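Local coordinates for bifunctional GH43-CE protein (Bacteroides eggerthii, PDB 6MLY), which probably acts as a xylan 1,4-beta-xylosidase through its glycoside hydrolase family 43 part, and joins this to a carbohydrate esterase domain, at residues Val454-Phe459 and Gly472-Met477; Arg518-Cys523 and Asp535-Asp540. One frame throughout, in Å; residues are numbered along the deposited sequence.

Contact 1. Residues Val454-Phe459 and Gly472-Met477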
loop_
_atom_site.group_PDB
_atom_site.type_symbol
_atom_site.label_atom_id
_atom_site.label_comp_id
_atom_site.label_asym_id
_atom_site.label_seq_id
_atom_site.Cartn_x
_atom_site.Cartn_y
_atom_site.Cartn_z
ATOM N N VAL A 454 1.472 -1.064 9.230
ATOM C CA VAL A 454 2.393 -0.201 8.471
ATOM C C VAL A 454 1.646 0.310 7.226
ATOM O O VAL A 454 1.821 1.463 6.831
ATOM C CB VAL A 454 3.733 -0.890 8.128
ATOM C CG1 VAL A 454 4.497 -1.295 9.384
ATOM C CG2 VAL A 454 3.574 -2.079 7.189
ATOM N N ASP A 455 0.805 -0.555 6.641
ATOM C CA ASP A 455 -0.238 -0.182 5.678
ATOM C C ASP A 455 0.379 0.531 4.477
ATOM O O ASP A 455 0.131 1.720 4.264
ATOM C CB ASP A 455 -1.303 0.715 6.319
ATOM C CG ASP A 455 -2.212 0.008 7.311
ATOM O OD1 ASP A 455 -1.993 -1.194 7.562
ATOM O OD2 ASP A 455 -3.133 0.670 7.819
ATOM N N LYS A 456 1.171 -0.218 3.704
ATOM C CA LYS A 456 1.899 0.313 2.555
ATOM C C LYS A 456 1.702 -0.630 1.361
ATOM O O LYS A 456 1.746 -1.856 1.518
ATOM C CB LYS A 456 3.387 0.475 2.893
ATOM C CG LYS A 456 3.704 1.485 3.991
ATOM C CD LYS A 456 5.185 1.691 4.250
ATOM C CE LYS A 456 5.893 0.441 4.730
ATOM N NZ LYS A 456 7.166 0.765 5.415
ATOM N N GLY A 457 1.481 -0.040 0.178
ATOM C CA GLY A 457 1.302 -0.774 -1.072
ATOM C C GLY A 457 2.425 -0.482 -2.054
ATOM O O GLY A 457 2.621 0.672 -2.451
ATOM N N TYR A 458 3.170 -1.532 -2.427
ATOM C CA TYR A 458 4.220 -1.455 -3.445
ATOM C C TYR A 458 3.674 -1.998 -4.772
ATOM O O TYR A 458 3.091 -3.083 -4.807
ATOM C CB TYR A 458 5.457 -2.263 -3.035
ATOM C CG TYR A 458 5.888 -2.119 -1.597
ATOM C CD1 TYR A 458 6.143 -0.875 -1.037
ATOM C CD2 TYR A 458 6.072 -3.239 -0.797
ATOM C CE1 TYR A 458 6.548 -0.746 0.284
ATOM C CE2 TYR A 458 6.474 -3.127 0.525
ATOM C CZ TYR A 458 6.712 -1.878 1.070
ATOM O OH TYR A 458 7.109 -1.784 2.375
ATOM N N PHE A 459 3.887 -1.244 -5.856
ATOM C CA PHE A 459 3.501 -1.660 -7.204
ATOM C C PHE A 459 4.745 -2.007 -8.027
ATOM O O PHE A 459 5.800 -1.389 -7.863
ATOM C CB PHE A 459 2.700 -0.559 -7.899
ATOM C CG PHE A 459 1.404 -0.217 -7.212
ATOM C CD1 PHE A 459 1.355 0.776 -6.246
ATOM C CD2 PHE A 459 0.233 -0.894 -7.522
ATOM C CE1 PHE A 459 0.160 1.086 -5.612
ATOM C CE2 PHE A 459 -0.960 -0.580 -6.887
ATOM C CZ PHE A 459 -0.995 0.409 -5.932
ATOM N N GLY A 472 7.267 3.444 -9.364
ATOM C CA GLY A 472 6.552 4.485 -8.640
ATOM C C GLY A 472 6.881 4.471 -7.153
ATOM O O GLY A 472 7.786 3.722 -6.700
ATOM N N ASN A 473 6.131 5.301 -6.397
ATOM C CA ASN A 473 6.304 5.427 -4.944
ATOM C C ASN A 473 5.490 4.332 -4.234
ATOM O O ASN A 473 4.877 3.464 -4.879
ATOM C CB ASN A 473 5.948 6.835 -4.446
ATOM C CG ASN A 473 4.509 7.238 -4.698
ATOM O OD1 ASN A 473 3.683 6.416 -5.084
ATOM N ND2 ASN A 473 4.198 8.508 -4.492
ATOM N N VAL A 474 5.536 4.366 -2.898
ATOM C CA VAL A 474 4.701 3.538 -2.026
ATOM C C VAL A 474 3.350 4.240 -1.847
ATOM O O VAL A 474 3.283 5.470 -1.776
ATOM C CB VAL A 474 5.382 3.283 -0.665
ATOM C CG1 VAL A 474 5.445 4.535 0.200
ATOM C CG2 VAL A 474 4.717 2.157 0.104
ATOM N N LEU A 475 2.283 3.435 -1.770
ATOM C CA LEU A 475 0.938 3.918 -1.467
ATOM C C LEU A 475 0.688 3.791 0.040
ATOM O O LEU A 475 0.418 2.688 0.530
ATOM C CB LEU A 475 -0.083 3.096 -2.261
ATOM C CG LEU A 475 -1.546 3.463 -2.019
ATOM C CD1 LEU A 475 -1.864 4.815 -2.637
ATOM C CD2 LEU A 475 -2.480 2.389 -2.558
ATOM N N LYS A 476 0.775 4.916 0.761
ATOM C CA LYS A 476 0.426 4.960 2.188
ATOM C C LYS A 476 -1.096 4.830 2.334
ATOM O O LYS A 476 -1.809 5.833 2.388
ATOM C CB LYS A 476 0.931 6.245 2.855
ATOM C CG LYS A 476 2.443 6.358 3.003
ATOM C CD LYS A 476 3.094 5.139 3.623
ATOM C CE LYS A 476 4.525 5.385 4.056
ATOM N NZ LYS A 476 4.609 6.233 5.269
ATOM N N MET A 477 -1.567 3.579 2.389
ATOM C CA MET A 477 -2.983 3.257 2.505
ATOM C C MET A 477 -3.544 3.893 3.786
ATOM O O MET A 477 -2.920 3.803 4.842
ATOM C CB MET A 477 -3.189 1.738 2.564
ATOM C CG MET A 477 -2.896 1.025 1.256
ATOM S SD MET A 477 -2.589 -0.768 1.491
ATOM C CE MET A 477 -3.414 -1.387 -0.003
#

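Contact 2. Residues Arg518-Cys523 and Asp535-Asp540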
loop_
_atom_site.group_PDB
_atom_site.type_symbol
_atom_site.label_atom_id
_atom_site.label_comp_id
_atom_site.label_asym_id
_atom_site.label_seq_id
_atom_site.Cartn_x
_atom_site.Cartn_y
_atom_site.Cartn_z
ATOM N N ARG A 518 11.360 -4.637 -0.757
ATOM C CA ARG A 518 11.003 -3.217 -0.804
ATOM C C ARG A 518 10.430 -2.810 0.556
ATOM O O ARG A 518 9.422 -3.359 0.993
ATOM C CB ARG A 518 9.971 -2.927 -1.902
ATOM C CG ARG A 518 10.454 -1.994 -3.005
ATOM C CD ARG A 518 9.456 -1.825 -4.146
ATOM N NE ARG A 518 8.566 -0.631 -4.063
ATOM C CZ ARG A 518 7.495 -0.359 -4.922
ATOM N NH1 ARG A 518 7.188 -1.255 -5.852
ATOM N NH2 ARG A 518 6.820 0.813 -4.887
ATOM N N TRP A 519 11.108 -1.874 1.221
ATOM C CA TRP A 519 10.556 -1.122 2.334
ATOM C C TRP A 519 10.751 0.362 2.033
ATOM O O TRP A 519 11.884 0.808 1.904
ATOM C CB TRP A 519 11.238 -1.482 3.659
ATOM C CG TRP A 519 11.256 -2.936 4.006
ATOM C CD1 TRP A 519 10.435 -3.574 4.887
ATOM C CD2 TRP A 519 12.177 -3.931 3.522
ATOM N NE1 TRP A 519 10.767 -4.900 4.971
ATOM C CE2 TRP A 519 11.834 -5.149 4.149
ATOM C CE3 TRP A 519 13.253 -3.914 2.625
ATOM C CZ2 TRP A 519 12.520 -6.336 3.897
ATOM C CZ3 TRP A 519 13.934 -5.088 2.379
ATOM C CH2 TRP A 519 13.571 -6.281 3.009
ATOM N N GLU A 520 9.657 1.113 1.911
ATOM C CA GLU A 520 9.748 2.549 1.675
ATOM C C GLU A 520 9.302 3.301 2.933
ATOM O O GLU A 520 8.715 2.716 3.836
ATOM C CB GLU A 520 8.925 2.946 0.449
ATOM C CG GLU A 520 9.479 2.383 -0.848
ATOM C CD GLU A 520 8.794 2.883 -2.117
ATOM O OE1 GLU A 520 8.395 4.068 -2.147
ATOM O OE2 GLU A 520 8.650 2.078 -3.069
ATOM N N ASP A 521 9.611 4.602 2.966
ATOM C CA ASP A 521 9.292 5.509 4.071
ATOM C C ASP A 521 9.596 4.837 5.417
ATOM O O ASP A 521 8.732 4.761 6.288
ATOM C CB ASP A 521 7.841 5.992 3.975
ATOM C CG ASP A 521 7.628 7.101 2.957
ATOM O OD1 ASP A 521 8.418 8.062 2.967
ATOM O OD2 ASP A 521 6.668 6.999 2.167
ATOM N N ILE A 522 10.833 4.352 5.569
ATOM C CA ILE A 522 11.363 3.875 6.844
ATOM C C ILE A 522 12.055 5.062 7.524
ATOM O O ILE A 522 12.779 5.806 6.870
ATOM C CB ILE A 522 12.333 2.690 6.638
ATOM C CG1 ILE A 522 11.633 1.457 6.054
ATOM C CG2 ILE A 522 13.076 2.358 7.926
ATOM C CD1 ILE A 522 10.895 0.614 7.072
ATOM N N CYS A 523 11.820 5.227 8.830
ATOM C CA CYS A 523 12.439 6.286 9.635
ATOM C C CYS A 523 13.794 5.792 10.161
ATOM O O CYS A 523 13.861 4.773 10.843
ATOM C CB CYS A 523 11.538 6.692 10.798
ATOM S SG CYS A 523 9.764 6.545 10.446
ATOM N N ASP A 535 14.314 4.620 1.760
ATOM C CA ASP A 535 13.678 3.498 1.068
ATOM C C ASP A 535 14.730 2.414 0.800
ATOM O O ASP A 535 15.750 2.692 0.169
ATOM C CB ASP A 535 13.047 3.941 -0.256
ATOM C CG ASP A 535 11.973 5.008 -0.121
ATOM O OD1 ASP A 535 11.498 5.224 1.003
ATOM O OD2 ASP A 535 11.616 5.616 -1.148
ATOM N N ILE A 536 14.462 1.186 1.269
ATOM C CA ILE A 536 15.362 0.043 1.071
ATOM C C ILE A 536 14.858 -0.778 -0.123
ATOM O O ILE A 536 13.654 -0.878 -0.332
ATOM C CB ILE A 536 15.480 -0.799 2.358
ATOM C CG1 ILE A 536 15.877 0.071 3.554
ATOM C CG2 ILE A 536 16.444 -1.965 2.162
ATOM C CD1 ILE A 536 16.028 -0.691 4.846
ATOM N N TYR A 537 15.803 -1.332 -0.898
ATOM C CA TYR A 537 15.540 -2.181 -2.062
ATOM C C TYR A 537 16.598 -3.285 -2.137
ATOM O O TYR A 537 17.791 -2.980 -2.164
ATOM C CB TYR A 537 15.635 -1.387 -3.367
ATOM C CG TYR A 537 14.693 -0.221 -3.510
ATOM C CD1 TYR A 537 15.050 1.049 -3.080
ATOM C CD2 TYR A 537 13.457 -0.376 -4.118
ATOM C CE1 TYR A 537 14.197 2.132 -3.234
ATOM C CE2 TYR A 537 12.588 0.692 -4.272
ATOM C CZ TYR A 537 12.960 1.951 -3.831
ATOM O OH TYR A 537 12.099 3.001 -3.984
ATOM N N LEU A 538 16.163 -4.551 -2.196
ATOM C CA LEU A 538 17.080 -5.684 -2.399
ATOM C C LEU A 538 16.907 -6.246 -3.808
ATOM O O LEU A 538 15.837 -6.122 -4.401
ATOM C CB LEU A 538 16.813 -6.779 -1.360
ATOM C CG LEU A 538 16.643 -6.311 0.083
ATOM C CD1 LEU A 538 16.533 -7.503 1.026
ATOM C CD2 LEU A 538 17.776 -5.395 0.512
ATOM N N PRO A 539 17.950 -6.890 -4.379
ATOM C CA PRO A 539 17.789 -7.702 -5.585
ATOM C C PRO A 539 16.899 -8.907 -5.263
ATOM O O PRO A 539 16.992 -9.447 -4.161
ATOM C CB PRO A 539 19.204 -8.172 -5.948
ATOM C CG PRO A 539 20.132 -7.290 -5.127
ATOM C CD PRO A 539 19.341 -6.877 -3.903
ATOM N N ASP A 540 16.066 -9.315 -6.226
ATOM C CA ASP A 540 15.086 -10.378 -6.017
ATOM C C ASP A 540 15.757 -11.756 -6.139
ATOM O O ASP A 540 15.127 -12.765 -5.837
ATOM C CB ASP A 540 13.897 -10.229 -6.970
ATOM C CG ASP A 540 12.560 -10.597 -6.340
ATOM O OD1 ASP A 540 12.521 -11.574 -5.564
ATOM O OD2 ASP A 540 11.569 -9.892 -6.619
#

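Contact 1. Residues Val454-Phe459 and Gly472-Met477
Gly457 and Leu475 form an antiparallel hydrogen-bonded pair whose two backbone bonds satisfy the polar groups at the middle of this buried hairpin. Leu475 N donates almost straight to Gly457 O (2.9 Å, 173°). Gly457 N returns a bond to Leu475 O, also 2.9 Å. Leu475 O takes a second, weak bond from Met477 N across the inverse gamma turn centred on Lys476, and Met477 N in turn offers Asp455 O a weak bond of 3.1 Å. Opposite Asp449 of strand 441-449, two residues, Asp455 and Lys456, make a G1 beta bulge, and the OD2 of Asp455 accepts from the backbone N of Ala272. Beside this backbone, the aliphatic runs of Lys456 and Lys476 lie side by side, CG of Lys456 3.7 Å from CD of Lys476. Their ammonium groups part: Lys456 NZ donates to the backbone O of Glu520, while Lys476 NZ makes a long, weak ion pair with Asp521 OD2. An alanine in place of Lys456 would probably leave the Glu520 carbonyl without this donor and the Lys476 methylenes without their neighbour. Val474 CG2, anti to its backbone N, meets Tyr458 CE1 on the same face. The chemistry implies a hairpin clasped by its own main chain, with the Lys456 ammonium group meeting a carbonyl of the neighbouring hairpin rather than a carboxylate.

Contact 2. Residues Arg518-Cys523 and Asp535-Asp540
Arg518 and Tyr537 lie side by side as a non-hydrogen-bonded antiparallel pair, with CG of Arg518 3.6 Å from CD2 of the ring. The guanidinium and ring planes are 24° apart. A bend at chi3 (96°) turns NE out of line with the chain. The NE and NH2 of Arg518 both grip OE2 of Glu520, each at 2.9 Å, forming a side-on salt bridge in which one oxygen takes both donors. NH1 probably bonds to the backbone O of Phe459, though the modelled separation is too short to be relied on, and Tyr460 adds a cation-pi contact. Next along, Trp519 is the hydrogen-bonded partner of Ile536: its N donates to Ile536 O (3.1 Å), and its O receives Ile536 N (2.7 Å). The indole lies on the other face of the sheet from Arg518, its CE3 packing on Ile536 CG2 and its CZ3 edge meeting Leu538 CG at 3.8 Å, while Tyr615 makes an edge-to-face contact with it. Glu520 carries its CB and CG against the carboxylate of Asp535, and its OE1 comes within 3.7 Å of Asp535 OD2. This like-charge proximity is probably eased by the positive charges of Arg518, bound to Glu520, and Lys563, bound to Asp535. Asp521 N donates to OD1 of Asp535 (2.8 Å) from the anti side, tilted out of the carboxylate plane, and Lys563 bridges the carboxylates of both aspartates. The chain turns a corner at Asp521, and Ile522 beyond it still bonds to Leu534. Strand 533-537 goes on to pair antiparallel with strand 579-584, so this is the antiparallel hairpin that opens the mixed, otherwise largely parallel sheet of an alpha/beta hydrolase fold.

Contact 1 lies wholly ahead of contact 2 in the chain, their centres about 11 Å apart. Each is an antiparallel hairpin, but in a different sheet: 456-462 with 469-476 ends the sheet of the concanavalin A-like domain, whereas 518-523 with 533-537 begins that of the esterase domain. The long strand 502-511, back in the first of these sheets, precedes the crossing into the second. The two hairpins nevertheless touch, Tyr458 and Val474 of contact 1 packing on Arg518 and Glu520 of contact 2. Together they form part of the interface between neighbouring domains, which would help to fix how the esterase sits against the rest of the protein.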